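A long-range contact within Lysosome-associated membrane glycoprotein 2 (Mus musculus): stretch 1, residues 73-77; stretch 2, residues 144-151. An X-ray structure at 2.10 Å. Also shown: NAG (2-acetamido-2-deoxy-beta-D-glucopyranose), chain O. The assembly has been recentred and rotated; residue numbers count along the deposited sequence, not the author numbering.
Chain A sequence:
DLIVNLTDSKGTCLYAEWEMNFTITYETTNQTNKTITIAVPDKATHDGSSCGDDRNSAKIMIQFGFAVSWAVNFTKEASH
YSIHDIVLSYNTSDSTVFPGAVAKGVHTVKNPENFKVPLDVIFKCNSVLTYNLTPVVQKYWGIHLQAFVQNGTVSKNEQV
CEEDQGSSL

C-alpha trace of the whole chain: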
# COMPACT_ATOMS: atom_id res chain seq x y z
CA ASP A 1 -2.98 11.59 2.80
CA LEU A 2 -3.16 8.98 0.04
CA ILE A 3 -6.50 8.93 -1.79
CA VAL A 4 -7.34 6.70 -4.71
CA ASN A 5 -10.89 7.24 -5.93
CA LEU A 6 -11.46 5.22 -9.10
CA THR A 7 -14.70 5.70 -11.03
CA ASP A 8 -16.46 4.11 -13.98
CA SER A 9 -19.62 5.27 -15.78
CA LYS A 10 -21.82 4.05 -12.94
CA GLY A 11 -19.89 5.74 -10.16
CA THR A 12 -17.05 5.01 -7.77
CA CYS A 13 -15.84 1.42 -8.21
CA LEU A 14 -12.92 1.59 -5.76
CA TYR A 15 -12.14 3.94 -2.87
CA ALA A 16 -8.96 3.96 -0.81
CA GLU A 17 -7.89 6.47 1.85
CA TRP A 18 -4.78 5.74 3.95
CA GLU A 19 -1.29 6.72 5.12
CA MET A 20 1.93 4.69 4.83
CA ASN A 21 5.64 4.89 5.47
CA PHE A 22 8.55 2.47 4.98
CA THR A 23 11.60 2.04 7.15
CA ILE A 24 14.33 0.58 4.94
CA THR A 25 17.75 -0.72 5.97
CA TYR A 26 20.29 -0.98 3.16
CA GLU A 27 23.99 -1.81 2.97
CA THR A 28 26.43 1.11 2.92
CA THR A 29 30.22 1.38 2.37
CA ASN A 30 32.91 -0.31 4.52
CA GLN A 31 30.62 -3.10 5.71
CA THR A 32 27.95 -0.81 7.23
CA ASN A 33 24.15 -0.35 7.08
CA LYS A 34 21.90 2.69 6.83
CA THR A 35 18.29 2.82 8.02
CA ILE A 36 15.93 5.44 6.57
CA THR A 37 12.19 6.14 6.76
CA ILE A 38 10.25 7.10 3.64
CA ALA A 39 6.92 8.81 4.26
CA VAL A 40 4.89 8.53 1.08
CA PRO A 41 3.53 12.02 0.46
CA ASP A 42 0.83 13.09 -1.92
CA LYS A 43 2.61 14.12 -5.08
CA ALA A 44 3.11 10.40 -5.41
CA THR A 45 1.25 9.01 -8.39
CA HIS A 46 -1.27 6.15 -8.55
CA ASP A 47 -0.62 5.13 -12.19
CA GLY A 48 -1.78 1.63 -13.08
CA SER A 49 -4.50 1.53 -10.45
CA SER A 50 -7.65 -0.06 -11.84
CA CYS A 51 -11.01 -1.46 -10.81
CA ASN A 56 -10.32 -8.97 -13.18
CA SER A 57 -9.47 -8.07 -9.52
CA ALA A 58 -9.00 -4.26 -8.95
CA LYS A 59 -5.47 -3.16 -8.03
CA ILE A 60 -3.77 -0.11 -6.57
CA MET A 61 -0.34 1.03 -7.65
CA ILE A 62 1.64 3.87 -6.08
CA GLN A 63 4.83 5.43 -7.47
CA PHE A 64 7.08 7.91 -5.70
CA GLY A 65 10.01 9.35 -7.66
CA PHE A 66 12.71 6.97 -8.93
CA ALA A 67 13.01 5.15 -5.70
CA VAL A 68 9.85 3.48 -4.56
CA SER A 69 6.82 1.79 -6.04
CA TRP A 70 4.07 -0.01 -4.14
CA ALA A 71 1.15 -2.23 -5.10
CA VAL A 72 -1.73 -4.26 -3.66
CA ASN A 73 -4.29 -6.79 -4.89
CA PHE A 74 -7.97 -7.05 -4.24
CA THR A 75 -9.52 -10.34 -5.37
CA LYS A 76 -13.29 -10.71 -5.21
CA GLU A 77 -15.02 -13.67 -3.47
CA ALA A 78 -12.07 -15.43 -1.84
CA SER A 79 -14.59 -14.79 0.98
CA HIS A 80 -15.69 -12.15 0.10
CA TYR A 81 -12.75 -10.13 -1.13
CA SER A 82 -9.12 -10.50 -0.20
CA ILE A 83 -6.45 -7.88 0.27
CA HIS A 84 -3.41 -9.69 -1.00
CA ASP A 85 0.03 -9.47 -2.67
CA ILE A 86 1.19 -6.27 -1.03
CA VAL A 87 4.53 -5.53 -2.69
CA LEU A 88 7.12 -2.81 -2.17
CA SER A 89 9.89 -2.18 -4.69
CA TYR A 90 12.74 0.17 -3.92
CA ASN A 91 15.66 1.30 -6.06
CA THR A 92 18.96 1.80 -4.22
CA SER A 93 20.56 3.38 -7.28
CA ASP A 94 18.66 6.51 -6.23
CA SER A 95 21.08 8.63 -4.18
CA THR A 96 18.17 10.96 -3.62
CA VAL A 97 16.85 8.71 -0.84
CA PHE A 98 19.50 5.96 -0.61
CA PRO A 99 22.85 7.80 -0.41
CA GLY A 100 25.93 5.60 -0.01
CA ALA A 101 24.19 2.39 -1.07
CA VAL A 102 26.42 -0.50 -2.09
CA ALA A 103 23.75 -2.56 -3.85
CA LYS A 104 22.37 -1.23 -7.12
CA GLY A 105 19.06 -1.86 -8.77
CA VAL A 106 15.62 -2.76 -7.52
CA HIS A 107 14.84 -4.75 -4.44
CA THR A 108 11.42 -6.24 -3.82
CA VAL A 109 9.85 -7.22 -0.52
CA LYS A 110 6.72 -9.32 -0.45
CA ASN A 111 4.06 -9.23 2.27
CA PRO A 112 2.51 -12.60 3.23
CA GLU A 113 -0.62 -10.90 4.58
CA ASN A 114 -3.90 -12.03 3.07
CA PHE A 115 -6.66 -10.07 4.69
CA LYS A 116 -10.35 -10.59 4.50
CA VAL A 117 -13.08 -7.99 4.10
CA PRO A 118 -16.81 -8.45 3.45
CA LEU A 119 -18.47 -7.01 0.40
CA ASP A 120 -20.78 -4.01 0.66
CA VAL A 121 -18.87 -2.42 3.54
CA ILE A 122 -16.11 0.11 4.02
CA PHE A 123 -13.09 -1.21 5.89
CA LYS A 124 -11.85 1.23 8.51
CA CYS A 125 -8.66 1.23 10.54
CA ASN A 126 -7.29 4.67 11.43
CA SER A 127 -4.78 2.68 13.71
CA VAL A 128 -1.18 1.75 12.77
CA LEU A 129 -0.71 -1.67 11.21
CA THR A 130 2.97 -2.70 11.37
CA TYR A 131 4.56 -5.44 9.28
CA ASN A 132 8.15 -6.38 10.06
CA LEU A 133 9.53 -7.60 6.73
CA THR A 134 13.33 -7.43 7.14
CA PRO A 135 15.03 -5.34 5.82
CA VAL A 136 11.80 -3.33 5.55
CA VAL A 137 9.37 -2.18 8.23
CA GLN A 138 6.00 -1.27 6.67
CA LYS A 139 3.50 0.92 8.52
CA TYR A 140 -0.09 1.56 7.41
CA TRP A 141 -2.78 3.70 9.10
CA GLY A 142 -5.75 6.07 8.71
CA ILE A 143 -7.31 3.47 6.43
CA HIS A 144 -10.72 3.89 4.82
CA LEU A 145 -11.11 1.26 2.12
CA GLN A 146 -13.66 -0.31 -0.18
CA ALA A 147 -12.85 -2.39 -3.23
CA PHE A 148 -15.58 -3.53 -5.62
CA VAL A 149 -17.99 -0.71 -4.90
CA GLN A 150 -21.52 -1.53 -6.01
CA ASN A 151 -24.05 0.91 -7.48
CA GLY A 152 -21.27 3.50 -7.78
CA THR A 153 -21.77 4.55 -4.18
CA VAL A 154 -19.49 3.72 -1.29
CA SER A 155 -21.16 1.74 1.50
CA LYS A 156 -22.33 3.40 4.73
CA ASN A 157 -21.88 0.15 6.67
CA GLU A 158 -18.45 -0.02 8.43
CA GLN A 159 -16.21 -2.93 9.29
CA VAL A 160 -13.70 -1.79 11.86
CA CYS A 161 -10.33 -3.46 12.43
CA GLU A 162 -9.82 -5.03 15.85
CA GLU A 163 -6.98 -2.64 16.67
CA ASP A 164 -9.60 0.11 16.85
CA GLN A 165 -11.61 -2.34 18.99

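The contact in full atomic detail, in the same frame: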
# COMPACT_ATOMS: atom_id res chain seq x y z
N ASN A 73 -3.21 -6.10 -4.21
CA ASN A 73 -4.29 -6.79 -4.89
C ASN A 73 -5.55 -6.87 -4.09
O ASN A 73 -5.51 -7.07 -2.87
CB ASN A 73 -3.93 -8.23 -5.21
CG ASN A 73 -3.30 -8.41 -6.54
OD1 ASN A 73 -3.38 -7.54 -7.42
ND2 ASN A 73 -2.69 -9.57 -6.72
N PHE A 74 -6.66 -6.76 -4.79
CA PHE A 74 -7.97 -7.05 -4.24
C PHE A 74 -8.64 -8.08 -5.13
O PHE A 74 -8.85 -7.83 -6.31
CB PHE A 74 -8.81 -5.77 -4.12
CG PHE A 74 -8.10 -4.62 -3.47
CD1 PHE A 74 -8.00 -4.53 -2.08
CD2 PHE A 74 -7.55 -3.60 -4.23
CE1 PHE A 74 -7.35 -3.47 -1.47
CE2 PHE A 74 -6.90 -2.53 -3.64
CZ PHE A 74 -6.80 -2.46 -2.25
N THR A 75 -8.92 -9.26 -4.59
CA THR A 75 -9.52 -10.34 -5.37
C THR A 75 -10.90 -10.70 -4.83
O THR A 75 -11.04 -11.08 -3.67
CB THR A 75 -8.66 -11.61 -5.38
OG1 THR A 75 -7.39 -11.32 -5.97
CG2 THR A 75 -9.36 -12.70 -6.18
N LYS A 76 -11.92 -10.59 -5.67
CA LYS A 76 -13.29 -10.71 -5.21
C LYS A 76 -13.72 -12.17 -4.99
O LYS A 76 -13.43 -13.04 -5.80
CB LYS A 76 -14.24 -10.04 -6.20
CG LYS A 76 -15.69 -10.02 -5.74
CD LYS A 76 -16.55 -9.16 -6.65
CE LYS A 76 -18.01 -9.26 -6.27
NZ LYS A 76 -18.83 -8.18 -6.89
N GLU A 77 -14.36 -12.40 -3.84
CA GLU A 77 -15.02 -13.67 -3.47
C GLU A 77 -14.06 -14.81 -3.16
O GLU A 77 -14.29 -15.96 -3.54
CB GLU A 77 -16.03 -14.06 -4.55
CG GLU A 77 -17.28 -13.18 -4.50
CD GLU A 77 -18.32 -13.57 -5.53
OE1 GLU A 77 -18.15 -14.62 -6.18
OE2 GLU A 77 -19.30 -12.82 -5.69
N HIS A 144 -9.32 4.02 5.18
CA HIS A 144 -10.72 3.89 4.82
C HIS A 144 -10.76 3.25 3.44
O HIS A 144 -10.38 3.88 2.46
CB HIS A 144 -11.42 5.25 4.82
CG HIS A 144 -11.51 5.87 6.17
ND1 HIS A 144 -10.45 6.53 6.75
CD2 HIS A 144 -12.51 5.89 7.09
CE1 HIS A 144 -10.80 6.96 7.95
NE2 HIS A 144 -12.04 6.58 8.18
N LEU A 145 -11.23 2.01 3.36
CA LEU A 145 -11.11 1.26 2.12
C LEU A 145 -12.37 0.52 1.70
O LEU A 145 -13.05 -0.08 2.52
CB LEU A 145 -9.95 0.26 2.25
CG LEU A 145 -9.76 -0.75 1.12
CD1 LEU A 145 -9.45 -0.04 -0.18
CD2 LEU A 145 -8.64 -1.70 1.48
N GLN A 146 -12.68 0.59 0.41
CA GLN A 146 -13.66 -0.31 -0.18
C GLN A 146 -13.32 -0.63 -1.63
O GLN A 146 -13.29 0.25 -2.49
CB GLN A 146 -15.08 0.25 -0.11
CG GLN A 146 -16.11 -0.77 -0.61
CD GLN A 146 -17.55 -0.27 -0.56
OE1 GLN A 146 -17.82 0.92 -0.36
NE2 GLN A 146 -18.49 -1.19 -0.73
N ALA A 147 -13.01 -1.89 -1.88
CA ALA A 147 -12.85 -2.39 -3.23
C ALA A 147 -14.20 -2.93 -3.70
O ALA A 147 -15.07 -3.23 -2.88
CB ALA A 147 -11.80 -3.48 -3.29
N PHE A 148 -14.37 -3.01 -5.01
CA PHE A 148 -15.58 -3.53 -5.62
C PHE A 148 -16.80 -2.81 -5.07
O PHE A 148 -17.63 -3.39 -4.38
CB PHE A 148 -15.68 -5.05 -5.38
CG PHE A 148 -14.41 -5.79 -5.72
CD1 PHE A 148 -14.06 -6.02 -7.04
CD2 PHE A 148 -13.58 -6.25 -4.72
CE1 PHE A 148 -12.89 -6.69 -7.36
CE2 PHE A 148 -12.41 -6.93 -5.02
CZ PHE A 148 -12.06 -7.15 -6.34
N VAL A 149 -16.88 -1.52 -5.36
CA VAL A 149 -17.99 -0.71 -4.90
C VAL A 149 -19.18 -0.94 -5.82
O VAL A 149 -19.07 -0.83 -7.04
CB VAL A 149 -17.63 0.78 -4.90
CG1 VAL A 149 -18.79 1.59 -4.37
CG2 VAL A 149 -16.37 1.02 -4.06
N GLN A 150 -20.33 -1.25 -5.22
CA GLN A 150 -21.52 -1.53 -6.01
C GLN A 150 -22.43 -0.31 -6.09
O GLN A 150 -22.48 0.50 -5.17
CB GLN A 150 -22.28 -2.72 -5.43
CG GLN A 150 -21.54 -4.05 -5.56
CD GLN A 150 -22.26 -5.18 -4.87
OE1 GLN A 150 -23.29 -4.98 -4.23
NE2 GLN A 150 -21.72 -6.39 -4.99
N ASN A 151 -23.16 -0.21 -7.20
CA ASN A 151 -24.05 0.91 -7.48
C ASN A 151 -23.35 2.27 -7.50
O ASN A 151 -24.00 3.31 -7.36
CB ASN A 151 -25.21 0.94 -6.48
CG ASN A 151 -26.10 -0.28 -6.59
OD1 ASN A 151 -26.06 -1.01 -7.59
ND2 ASN A 151 -26.93 -0.51 -5.58
C1 NAG O . -2.01 -9.99 -7.91
C2 NAG O . -2.88 -10.90 -8.78
C3 NAG O . -2.06 -11.42 -9.97
C4 NAG O . -1.37 -10.27 -10.69
C5 NAG O . -0.61 -9.40 -9.68
C6 NAG O . 0.04 -8.18 -10.28
C7 NAG O . -4.42 -12.79 -8.40
C8 NAG O . -4.83 -13.87 -7.44
N2 NAG O . -3.42 -12.01 -7.99
O3 NAG O . -2.90 -12.14 -10.86
O4 NAG O . -0.47 -10.76 -11.67
O5 NAG O . -1.52 -8.94 -8.68
O6 NAG O . 0.50 -7.31 -9.26
O7 NAG O . -4.97 -12.64 -9.48

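The contact joins a strand, residues 73-76, to a segment that leaves its own strand and continues as loop. No hydrogen bond crosses between them, and CA atoms in register stand well apart (CA of Phe74 to CA of Ala147, 6.8 Å; CA of Lys76 to CA of Phe148, 7.5 Å). The contact is made by side chains packing on side chains and, at the Phe148 ring, on the strand backbone; it buries 331 Å² counted on both sides.

Alternation along the strand sets the pattern. The CA-to-CB bonds of Phe74 and Lys76 point toward the other stretch; that of Thr75 points away, and it loses only 3 Å² to the contact. Phe74, chi1 -49° (m) and chi2 -81°, carries its ring to Leu145, with CE1 of Phe74 3.7 Å from CD2 of Leu145. The leucine is t,p (172°, 62°), a common pairing. Nearer the backbone, CB of Phe74 lies 3.9 Å from CB of Ala147 and also 3.9 Å from CE2 of Phe148, so this one carbon touches two neighbours.

Phe148 has nearly the same side-chain angles, -48° (m) and -76°, but a backbone with positive phi (54/64). Its CA-to-CB bond points toward the strand, and its ring reaches the Phe74-Lys76 backbone: CZ of Phe148 is 3.3 Å from O of Phe74, which sits at the ring edge near its plane, where the weakly positive ring hydrogens suit a carbonyl oxygen. Over one face lies Lys76, whose CB is 3.7 Å from the centroid of the Phe148 ring and 15° off the ring normal, a CH-pi contact.

All four chi angles of Lys76 are t (-175°, 171°, 174°, 165°). This extended chain carries its end toward the Gln150 side chain, with no hydrogen bond between them.

Asn73, m at -90°, makes no contact with the second stretch; its ND2 is bonded to C1 of NAG at 1.4 Å, an N-linked glycan attachment.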